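Local coordinates for Lmo0794 protein (Listeria monocytogenes, PDB 3EW7) that is of unknown function but probably binds NAD(P)(H) through a Rossmann-type domain and may act as an oxidoreductase or epimerase/dehydratase, at residues M1-G7 with Q62-A68; P96-V100 with E197-P201; W150-S156 with L204-V210. The protein carries 3 engineered substitutions. All coordinates share one frame. Numbering follows the deposited sequence.

Interaction 1 (M1-G7 with Q62-A68); sequences MKIGIIG and QNVVVDA
Strands 2-6 and 64-67 run parallel at the heart of a Rossmann fold, their axes 4.7 Å apart at 19°. The register pairs I3 with V64, G4 with V65, I5 with V66 and I6 with D67. Q62 (chi1 m, chi2 m) folds over G4, where a CB would crowd Q62 CG; Q62 NE2 lies 3.4 Å from K2 CB, and Q62 OE1 is hydrogen-bonded to T28 OG1. N63 (phi/psi -85/-28, chi1 m) clasps K2 by hydrogen bonds N63 N to K2 O (2.7 Å) and K2 N to N63 OD1 (2.9 Å). K2 O also accepts from V64 N (3.2 Å), and G4 N donates to V64 O (2.9 Å). V64 and V66 (both chi1 t) share a sheet face with I3 and I5; I198 of helix 187-199 packs on I3, V64 and V66. On V65's face, I6 CD1 meets V65 CG1 at 3.7 Å. Hydrogen bonds V66 N to G4 O (2.8 Å), I6 N to V66 O (2.9 Å) and A68 N to I6 O (2.8 Å) follow. Strand 2-6 leads into G7 (phi/psi 90/30), probably the first glycine of the fold's dinucleotide-binding turn. G7 CA makes a CA-H...O contact with A68 O at 3.1 Å.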
loop_
_atom_site.group_PDB
_atom_site.type_symbol
_atom_site.label_atom_id
_atom_site.label_comp_id
_atom_site.label_asym_id
_atom_site.label_seq_id
_atom_site.Cartn_x
_atom_site.Cartn_y
_atom_site.Cartn_z
HETATM N N MSE A 1 -11.928 8.026 8.893
HETATM C CA MSE A 1 -11.312 8.219 7.550
HETATM C C MSE A 1 -11.346 6.902 6.784
HETATM O O MSE A 1 -11.095 5.842 7.353
HETATM C CB MSE A 1 -9.870 8.674 7.698
HETATM C CG MSE A 1 -9.373 9.536 6.567
HETATM SE SE MSE A 1 -7.438 9.611 6.468
HETATM C CE MSE A 1 -7.290 8.456 4.943
ATOM N N LYS A 2 -11.655 6.973 5.491
ATOM C CA LYS A 2 -11.736 5.781 4.656
ATOM C C LYS A 2 -10.400 5.357 4.054
ATOM O O LYS A 2 -9.848 6.042 3.197
ATOM C CB LYS A 2 -12.769 6.005 3.550
ATOM C CG LYS A 2 -14.127 5.419 3.874
ATOM C CD LYS A 2 -15.248 6.154 3.175
ATOM C CE LYS A 2 -16.579 5.469 3.455
ATOM N NZ LYS A 2 -17.747 6.391 3.325
ATOM N N ILE A 3 -9.897 4.207 4.499
ATOM C CA ILE A 3 -8.623 3.677 4.029
ATOM C C ILE A 3 -8.724 2.267 3.448
ATOM O O ILE A 3 -9.119 1.330 4.138
ATOM C CB ILE A 3 -7.599 3.662 5.175
ATOM C CG1 ILE A 3 -7.391 5.087 5.694
ATOM C CG2 ILE A 3 -6.286 3.086 4.692
ATOM C CD1 ILE A 3 -6.525 5.199 6.943
ATOM N N GLY A 4 -8.360 2.127 2.176
ATOM C CA GLY A 4 -8.395 0.829 1.522
ATOM C C GLY A 4 -7.001 0.233 1.440
ATOM O O GLY A 4 -6.063 0.909 1.026
ATOM N N ILE A 5 -6.853 -1.030 1.832
ATOM C CA ILE A 5 -5.542 -1.665 1.801
ATOM C C ILE A 5 -5.399 -2.841 0.837
ATOM O O ILE A 5 -6.003 -3.898 1.018
ATOM C CB ILE A 5 -5.112 -2.148 3.211
ATOM C CG1 ILE A 5 -5.073 -0.974 4.190
ATOM C CG2 ILE A 5 -3.733 -2.788 3.144
ATOM C CD1 ILE A 5 -6.178 -0.998 5.230
ATOM N N ILE A 6 -4.581 -2.642 -0.188
ATOM C CA ILE A 6 -4.302 -3.681 -1.165
ATOM C C ILE A 6 -3.179 -4.531 -0.578
ATOM O O ILE A 6 -2.117 -4.008 -0.220
ATOM C CB ILE A 6 -3.827 -3.078 -2.496
ATOM C CG1 ILE A 6 -4.947 -2.226 -3.098
ATOM C CG2 ILE A 6 -3.411 -4.184 -3.452
ATOM C CD1 ILE A 6 -4.493 -1.305 -4.212
ATOM N N GLY A 7 -3.423 -5.835 -0.479
ATOM C CA GLY A 7 -2.436 -6.744 0.075
ATOM C C GLY A 7 -2.614 -6.869 1.575
ATOM O O GLY A 7 -1.652 -7.121 2.307
ATOM N N GLN A 62 -12.398 5.519 -1.356
ATOM C CA GLN A 62 -11.431 5.722 -0.283
ATOM C C GLN A 62 -10.718 7.061 -0.273
ATOM O O GLN A 62 -10.519 7.679 -1.316
ATOM C CB GLN A 62 -10.377 4.624 -0.369
ATOM C CG GLN A 62 -10.952 3.260 -0.657
ATOM C CD GLN A 62 -11.776 2.727 0.495
ATOM O OE1 GLN A 62 -12.430 1.697 0.369
ATOM N NE2 GLN A 62 -11.742 3.419 1.628
ATOM N N ASN A 63 -10.314 7.493 0.917
ATOM C CA ASN A 63 -9.580 8.742 1.082
ATOM C C ASN A 63 -8.106 8.431 0.840
ATOM O O ASN A 63 -7.332 9.286 0.406
ATOM C CB ASN A 63 -9.778 9.305 2.500
ATOM C CG ASN A 63 -11.213 9.749 2.761
ATOM O OD1 ASN A 63 -11.916 9.181 3.608
ATOM N ND2 ASN A 63 -11.659 10.765 2.021
ATOM N N VAL A 64 -7.730 7.187 1.126
ATOM C CA VAL A 64 -6.364 6.717 0.942
ATOM C C VAL A 64 -6.340 5.266 0.519
ATOM O O VAL A 64 -7.082 4.445 1.041
ATOM C CB VAL A 64 -5.540 6.814 2.242
ATOM C CG1 VAL A 64 -4.220 6.056 2.078
ATOM C CG2 VAL A 64 -5.252 8.270 2.567
ATOM N N VAL A 65 -5.478 4.956 -0.435
ATOM C CA VAL A 65 -5.324 3.584 -0.890
ATOM C C VAL A 65 -3.869 3.170 -0.647
ATOM O O VAL A 65 -2.944 3.705 -1.271
ATOM C CB VAL A 65 -5.657 3.439 -2.394
ATOM C CG1 VAL A 65 -5.424 2.006 -2.845
ATOM C CG2 VAL A 65 -7.100 3.832 -2.649
ATOM N N VAL A 66 -3.673 2.240 0.283
ATOM C CA VAL A 66 -2.337 1.742 0.592
ATOM C C VAL A 66 -2.006 0.585 -0.329
ATOM O O VAL A 66 -2.666 -0.446 -0.294
ATOM C CB VAL A 66 -2.225 1.236 2.042
ATOM C CG1 VAL A 66 -0.886 0.530 2.239
ATOM C CG2 VAL A 66 -2.335 2.398 3.006
ATOM N N ASP A 67 -0.988 0.765 -1.160
ATOM C CA ASP A 67 -0.584 -0.295 -2.065
ATOM C C ASP A 67 0.472 -1.148 -1.376
ATOM O O ASP A 67 1.666 -0.825 -1.392
ATOM C CB ASP A 67 -0.031 0.277 -3.380
ATOM C CG ASP A 67 0.362 -0.818 -4.375
ATOM O OD1 ASP A 67 0.085 -2.007 -4.097
ATOM O OD2 ASP A 67 0.940 -0.489 -5.435
ATOM N N ALA A 68 0.014 -2.218 -0.739
ATOM C CA ALA A 68 0.909 -3.134 -0.065
ATOM C C ALA A 68 0.796 -4.443 -0.837
ATOM O O ALA A 68 0.402 -5.485 -0.303
ATOM C CB ALA A 68 0.485 -3.314 1.363
#

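Interaction 2 (P96-V100 with E197-P201); sequences PRLLV and EIERP
R97, on strand 97-101, reaches across to the C-terminal end of helix 187-199. Residues 97-100 are extended. E197, I198 and E199 are the last helical residues, and R200 (phi/psi -135/75) leaves the helix. The backbones stay apart; the nearest CA pair is L99 and I198, 8.3 Å apart. Side chains therefore make the contact from the strand side, and those of R97 and L99 both point toward the helix.

R97 is fully stretched, with chi1, chi2 and chi3 all t. This carries its guanidinium out to the helix end. R97 NH1 donates a hydrogen bond to the carbonyl E197 O at 3.0 Å, with an almost straight angle of 173°. R97 NH2 forms a salt bridge to E197 OE2 at 2.8 Å, near the guanidinium plane. E197 bends to meet it, with chi1 t and chi2 p. The same OE2 accepts from the backbone N of N202 and H203 beyond the helix. R97 NH2 is also hydrogen-bonded to T151 OG1 on the next strand. P201 CG lies 3.6 Å from R97 NH1, and I198 CA lies 3.8 Å from that nitrogen.

L99 adds the apolar part. Its chi1 t and chi2 of -27° bring L99 CD2 to 4.2 Å from I198 CG1 and 4.4 Å from E197 CG. E199 and R200 point away. R200 NH2 forms a salt bridge with E199 OE1 at 2.7 Å, and E199 also pairs with R23.

A strand arginine thus meets the last turn of a covering helix through both a backbone carbonyl and a carboxylate. The setting is the helix-on-sheet layer of a Rossmann-type alpha/beta/alpha sandwich.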
loop_
_atom_site.group_PDB
_atom_site.type_symbol
_atom_site.label_atom_id
_atom_site.label_comp_id
_atom_site.label_asym_id
_atom_site.label_seq_id
_atom_site.Cartn_x
_atom_site.Cartn_y
_atom_site.Cartn_z
ATOM N N PRO A 96 -8.032 9.677 -4.268
ATOM C CA PRO A 96 -7.623 8.917 -3.087
ATOM C C PRO A 96 -6.139 9.224 -3.145
ATOM O O PRO A 96 -5.612 9.553 -4.212
ATOM C CB PRO A 96 -7.871 7.450 -3.469
ATOM C CG PRO A 96 -8.981 7.500 -4.274
ATOM C CD PRO A 96 -8.578 8.661 -5.205
ATOM N N ARG A 97 -5.456 9.119 -2.030
ATOM C CA ARG A 97 -4.021 9.337 -2.034
ATOM C C ARG A 97 -3.476 7.931 -2.259
ATOM O O ARG A 97 -3.984 6.984 -1.660
ATOM C CB ARG A 97 -3.585 9.869 -0.670
ATOM C CG ARG A 97 -2.179 10.362 -0.624
ATOM C CD ARG A 97 -1.910 10.984 0.709
ATOM N NE ARG A 97 -0.481 11.005 0.953
ATOM C CZ ARG A 97 0.037 11.063 2.166
ATOM N NH1 ARG A 97 -0.774 11.110 3.218
ATOM N NH2 ARG A 97 1.356 11.047 2.325
ATOM N N LEU A 98 -2.478 7.774 -3.129
ATOM C CA LEU A 98 -1.956 6.431 -3.319
ATOM C C LEU A 98 -0.669 6.317 -2.525
ATOM O O LEU A 98 0.315 6.976 -2.845
ATOM C CB LEU A 98 -1.674 6.132 -4.790
ATOM C CG LEU A 98 -1.184 4.699 -5.022
ATOM C CD1 LEU A 98 -2.282 3.700 -4.678
ATOM C CD2 LEU A 98 -0.748 4.535 -6.456
ATOM N N LEU A 99 -0.694 5.499 -1.481
ATOM C CA LEU A 99 0.469 5.285 -0.631
ATOM C C LEU A 99 1.094 3.938 -1.027
ATOM O O LEU A 99 0.494 2.880 -0.829
ATOM C CB LEU A 99 0.032 5.249 0.837
ATOM C CG LEU A 99 1.021 5.449 1.993
ATOM C CD1 LEU A 99 2.424 5.018 1.603
ATOM C CD2 LEU A 99 1.035 6.912 2.373
ATOM N N VAL A 100 2.295 3.981 -1.589
ATOM C CA VAL A 100 2.974 2.759 -2.013
ATOM C C VAL A 100 3.991 2.317 -0.964
ATOM O O VAL A 100 4.887 3.069 -0.599
ATOM C CB VAL A 100 3.688 2.977 -3.362
ATOM C CG1 VAL A 100 3.976 1.650 -4.020
ATOM C CG2 VAL A 100 2.826 3.839 -4.265
ATOM N N GLU A 197 2.024 9.111 8.527
ATOM C CA GLU A 197 2.100 9.810 7.266
ATOM C C GLU A 197 0.679 10.010 6.647
ATOM O O GLU A 197 0.453 11.002 5.949
ATOM C CB GLU A 197 3.006 9.048 6.287
ATOM C CG GLU A 197 3.163 9.733 4.956
ATOM C CD GLU A 197 3.566 11.187 5.110
ATOM O OE1 GLU A 197 4.199 11.533 6.136
ATOM O OE2 GLU A 197 3.263 11.981 4.197
ATOM N N ILE A 198 -0.268 9.107 6.943
ATOM C CA ILE A 198 -1.629 9.173 6.427
ATOM C C ILE A 198 -2.456 10.243 7.170
ATOM O O ILE A 198 -3.248 11.005 6.561
ATOM C CB ILE A 198 -2.303 7.821 6.581
ATOM C CG1 ILE A 198 -1.748 6.822 5.576
ATOM C CG2 ILE A 198 -3.787 7.957 6.433
ATOM C CD1 ILE A 198 -2.351 5.441 5.636
ATOM N N GLU A 199 -2.257 10.316 8.482
ATOM C CA GLU A 199 -2.953 11.277 9.344
ATOM C C GLU A 199 -2.313 12.691 9.330
ATOM O O GLU A 199 -2.991 13.731 9.414
ATOM C CB GLU A 199 -2.963 10.689 10.768
ATOM C CG GLU A 199 -3.678 9.320 10.955
ATOM C CD GLU A 199 -3.779 8.859 12.427
ATOM O OE1 GLU A 199 -2.811 8.996 13.203
ATOM O OE2 GLU A 199 -4.824 8.309 12.815
ATOM N N ARG A 200 -0.994 12.712 9.203
ATOM C CA ARG A 200 -0.271 13.967 9.169
ATOM C C ARG A 200 0.766 13.980 8.060
ATOM O O ARG A 200 1.972 13.906 8.299
ATOM C CB ARG A 200 0.375 14.229 10.528
ATOM C CG ARG A 200 -0.611 14.588 11.644
ATOM C CD ARG A 200 -0.069 14.242 13.032
ATOM N NE ARG A 200 -0.913 13.233 13.673
ATOM C CZ ARG A 200 -0.640 11.930 13.723
ATOM N NH1 ARG A 200 0.472 11.451 13.176
ATOM N NH2 ARG A 200 -1.491 11.105 14.318
ATOM N N PRO A 201 0.279 14.144 6.795
ATOM C CA PRO A 201 1.107 14.185 5.589
ATOM C C PRO A 201 2.344 15.070 5.683
ATOM O O PRO A 201 2.265 16.242 6.057
ATOM C CB PRO A 201 0.140 14.695 4.532
ATOM C CG PRO A 201 -1.166 14.178 4.999
ATOM C CD PRO A 201 -1.121 14.466 6.465
#

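Interaction 3 (W150-S156 with L204-V210); sequences WTYISPS and LNEHFTV. Engineered in segment 204-210: H207 (natural residue Arg).
W150 (chi1 p, chi2 -82°) lays its indole over N205, whose CA sits 4.0 Å from the centroid of the W150 five-membered ring in a CH-pi contact. Just beyond it, strands 150-154 and 207-209 pair in parallel at the edge of the Rossmann sheet, axes 4.8 Å apart at 21°. Y152 pairs with H207, I153 with F208 and S154 with T209. Backbone hydrogen bonds run from Y152 N to E206 O (3.2 Å), F208 N to Y152 O (2.9 Å), S154 N to F208 O (3.0 Å) and V210 N to S154 O (2.8 Å). I153 and F208 (chi1 p) share one face, with I153 CG1 to F208 CZ at 3.9 Å and I153 CD1 to V210 CG2 at 4.1 Å. Y190 of helix 187-199 touches I153 and V210. On the other face Y152 turns its edge to the ring face of H207 (engineered; natural Arg) in an offset edge-to-face pair, centroids 5.3 Å apart, planes at 87°. H207 NE2 and S154 OG are hydrogen-bonded at 2.8 Å.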
loop_
_atom_site.group_PDB
_atom_site.type_symbol
_atom_site.label_atom_id
_atom_site.label_comp_id
_atom_site.label_asym_id
_atom_site.label_seq_id
_atom_site.Cartn_x
_atom_site.Cartn_y
_atom_site.Cartn_z
ATOM N N TRP A 150 0.257 10.845 -4.732
ATOM C CA TRP A 150 0.936 9.613 -4.342
ATOM C C TRP A 150 2.064 9.823 -3.335
ATOM O O TRP A 150 2.551 10.940 -3.141
ATOM C CB TRP A 150 1.533 8.941 -5.574
ATOM C CG TRP A 150 2.602 9.774 -6.198
ATOM C CD1 TRP A 150 2.433 10.818 -7.052
ATOM C CD2 TRP A 150 4.010 9.673 -5.962
ATOM N NE1 TRP A 150 3.649 11.378 -7.366
ATOM C CE2 TRP A 150 4.635 10.694 -6.705
ATOM C CE3 TRP A 150 4.807 8.816 -5.189
ATOM C CZ2 TRP A 150 6.020 10.885 -6.701
ATOM C CZ3 TRP A 150 6.185 9.007 -5.186
ATOM C CH2 TRP A 150 6.774 10.036 -5.939
ATOM N N THR A 151 2.474 8.727 -2.701
ATOM C CA THR A 151 3.585 8.733 -1.753
ATOM C C THR A 151 4.188 7.341 -1.702
ATOM O O THR A 151 3.474 6.346 -1.604
ATOM C CB THR A 151 3.167 9.106 -0.317
ATOM O OG1 THR A 151 2.699 10.456 -0.273
ATOM C CG2 THR A 151 4.358 8.978 0.614
ATOM N N TYR A 152 5.510 7.272 -1.784
ATOM C CA TYR A 152 6.188 5.991 -1.721
ATOM C C TYR A 152 6.934 5.957 -0.392
ATOM O O TYR A 152 7.748 6.837 -0.106
ATOM C CB TYR A 152 7.175 5.841 -2.872
ATOM C CG TYR A 152 7.562 4.402 -3.151
ATOM C CD1 TYR A 152 6.949 3.684 -4.178
ATOM C CD2 TYR A 152 8.514 3.745 -2.360
ATOM C CE1 TYR A 152 7.268 2.357 -4.407
ATOM C CE2 TYR A 152 8.838 2.413 -2.580
ATOM C CZ TYR A 152 8.211 1.723 -3.605
ATOM O OH TYR A 152 8.516 0.404 -3.832
ATOM N N ILE A 153 6.648 4.942 0.419
ATOM C CA ILE A 153 7.291 4.812 1.723
ATOM C C ILE A 153 8.222 3.599 1.853
ATOM O O ILE A 153 7.866 2.477 1.476
ATOM C CB ILE A 153 6.230 4.767 2.858
ATOM C CG1 ILE A 153 6.922 4.797 4.219
ATOM C CG2 ILE A 153 5.361 3.525 2.725
ATOM C CD1 ILE A 153 5.956 4.870 5.378
ATOM N N SER A 154 9.419 3.856 2.376
ATOM C CA SER A 154 10.430 2.830 2.598
ATOM C C SER A 154 10.739 2.752 4.087
ATOM O O SER A 154 10.701 3.757 4.795
ATOM C CB SER A 154 11.714 3.158 1.833
ATOM O OG SER A 154 11.533 2.999 0.438
ATOM N N PRO A 155 11.042 1.544 4.580
ATOM C CA PRO A 155 11.359 1.329 5.991
ATOM C C PRO A 155 12.777 1.761 6.312
ATOM O O PRO A 155 13.640 1.822 5.434
ATOM C CB PRO A 155 11.173 -0.166 6.146
ATOM C CG PRO A 155 11.692 -0.667 4.850
ATOM C CD PRO A 155 11.047 0.265 3.850
ATOM N N SER A 156 13.020 2.041 7.583
ATOM C CA SER A 156 14.339 2.465 8.016
ATOM C C SER A 156 15.436 1.383 7.954
ATOM O O SER A 156 16.480 1.606 7.330
ATOM C CB SER A 156 14.262 3.059 9.434
ATOM O OG SER A 156 13.473 2.260 10.303
ATOM N N LEU A 204 3.821 14.373 0.716
ATOM C CA LEU A 204 2.853 14.330 -0.365
ATOM C C LEU A 204 3.607 14.360 -1.691
ATOM O O LEU A 204 4.464 15.211 -1.914
ATOM C CB LEU A 204 1.893 15.521 -0.285
ATOM C CG LEU A 204 0.863 15.524 0.849
ATOM C CD1 LEU A 204 -0.007 16.756 0.743
ATOM C CD2 LEU A 204 0.009 14.274 0.774
ATOM N N ASN A 205 3.297 13.403 -2.553
ATOM C CA ASN A 205 3.918 13.317 -3.860
ATOM C C ASN A 205 5.426 13.166 -3.931
ATOM O O ASN A 205 6.076 13.756 -4.792
ATOM C CB ASN A 205 3.476 14.493 -4.715
ATOM C CG ASN A 205 2.164 14.223 -5.397
ATOM O OD1 ASN A 205 2.035 14.400 -6.603
ATOM N ND2 ASN A 205 1.182 13.769 -4.629
ATOM N N GLU A 206 5.980 12.360 -3.032
ATOM C CA GLU A 206 7.410 12.085 -3.027
ATOM C C GLU A 206 7.699 10.766 -2.315
ATOM O O GLU A 206 6.847 10.222 -1.606
ATOM C CB GLU A 206 8.194 13.224 -2.365
ATOM C CG GLU A 206 7.873 13.486 -0.900
ATOM C CD GLU A 206 8.758 14.578 -0.294
ATOM O OE1 GLU A 206 8.970 15.610 -0.965
ATOM O OE2 GLU A 206 9.236 14.412 0.857
ATOM N N HIS A 207 8.896 10.242 -2.550
ATOM C CA HIS A 207 9.331 9.004 -1.925
ATOM C C HIS A 207 10.074 9.423 -0.671
ATOM O O HIS A 207 10.639 10.513 -0.629
ATOM C CB HIS A 207 10.286 8.252 -2.851
ATOM C CG HIS A 207 11.021 7.134 -2.181
ATOM N ND1 HIS A 207 12.335 6.835 -2.462
ATOM C CD2 HIS A 207 10.634 6.256 -1.225
ATOM C CE1 HIS A 207 12.730 5.825 -1.706
ATOM N NE2 HIS A 207 11.714 5.456 -0.946
ATOM N N PHE A 208 10.056 8.583 0.355
ATOM C CA PHE A 208 10.782 8.887 1.581
ATOM C C PHE A 208 10.962 7.639 2.432
ATOM O O PHE A 208 10.119 6.742 2.437
ATOM C CB PHE A 208 10.074 9.994 2.379
ATOM C CG PHE A 208 9.020 9.495 3.307
ATOM C CD1 PHE A 208 9.258 9.434 4.676
ATOM C CD2 PHE A 208 7.784 9.097 2.818
ATOM C CE1 PHE A 208 8.275 8.985 5.553
ATOM C CE2 PHE A 208 6.792 8.645 3.679
ATOM C CZ PHE A 208 7.038 8.590 5.053
ATOM N N THR A 209 12.085 7.592 3.139
ATOM C CA THR A 209 12.421 6.463 3.986
ATOM C C THR A 209 12.134 6.864 5.419
ATOM O O THR A 209 12.383 7.999 5.800
ATOM C CB THR A 209 13.922 6.106 3.875
ATOM O OG1 THR A 209 14.312 6.058 2.496
ATOM C CG2 THR A 209 14.188 4.762 4.502
ATOM N N VAL A 210 11.606 5.941 6.214
ATOM C CA VAL A 210 11.316 6.249 7.610
ATOM C C VAL A 210 12.612 6.616 8.338
ATOM O O VAL A 210 13.685 6.117 7.995
ATOM C CB VAL A 210 10.638 5.066 8.295
ATOM C CG1 VAL A 210 10.263 5.434 9.710
ATOM C CG2 VAL A 210 9.399 4.675 7.504
#

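How the interactions relate
All three contacts involve one parallel sheet. Interactions 1 and 3 are strand pairs in it, central and outermost; interaction 2 sets a helix against it. Interaction 2 lies between them, its centre about 9 Å from each of the other two centres. Strand 97-101 forms probable hydrogen bonds on both sides: V65 N to R97 O (2.8 Å) and D67 N to L99 O (2.6 Å), then V100 N to T151 O (2.6 Å) and I153 N to V100 O (2.8 Å). Interactions 1 and 3 do not touch; their nearest atoms are about 7 Å apart. Helix 187-199 supplies one side of interaction 2 and packs on interaction 1 through I198 and on interaction 3 through Y190.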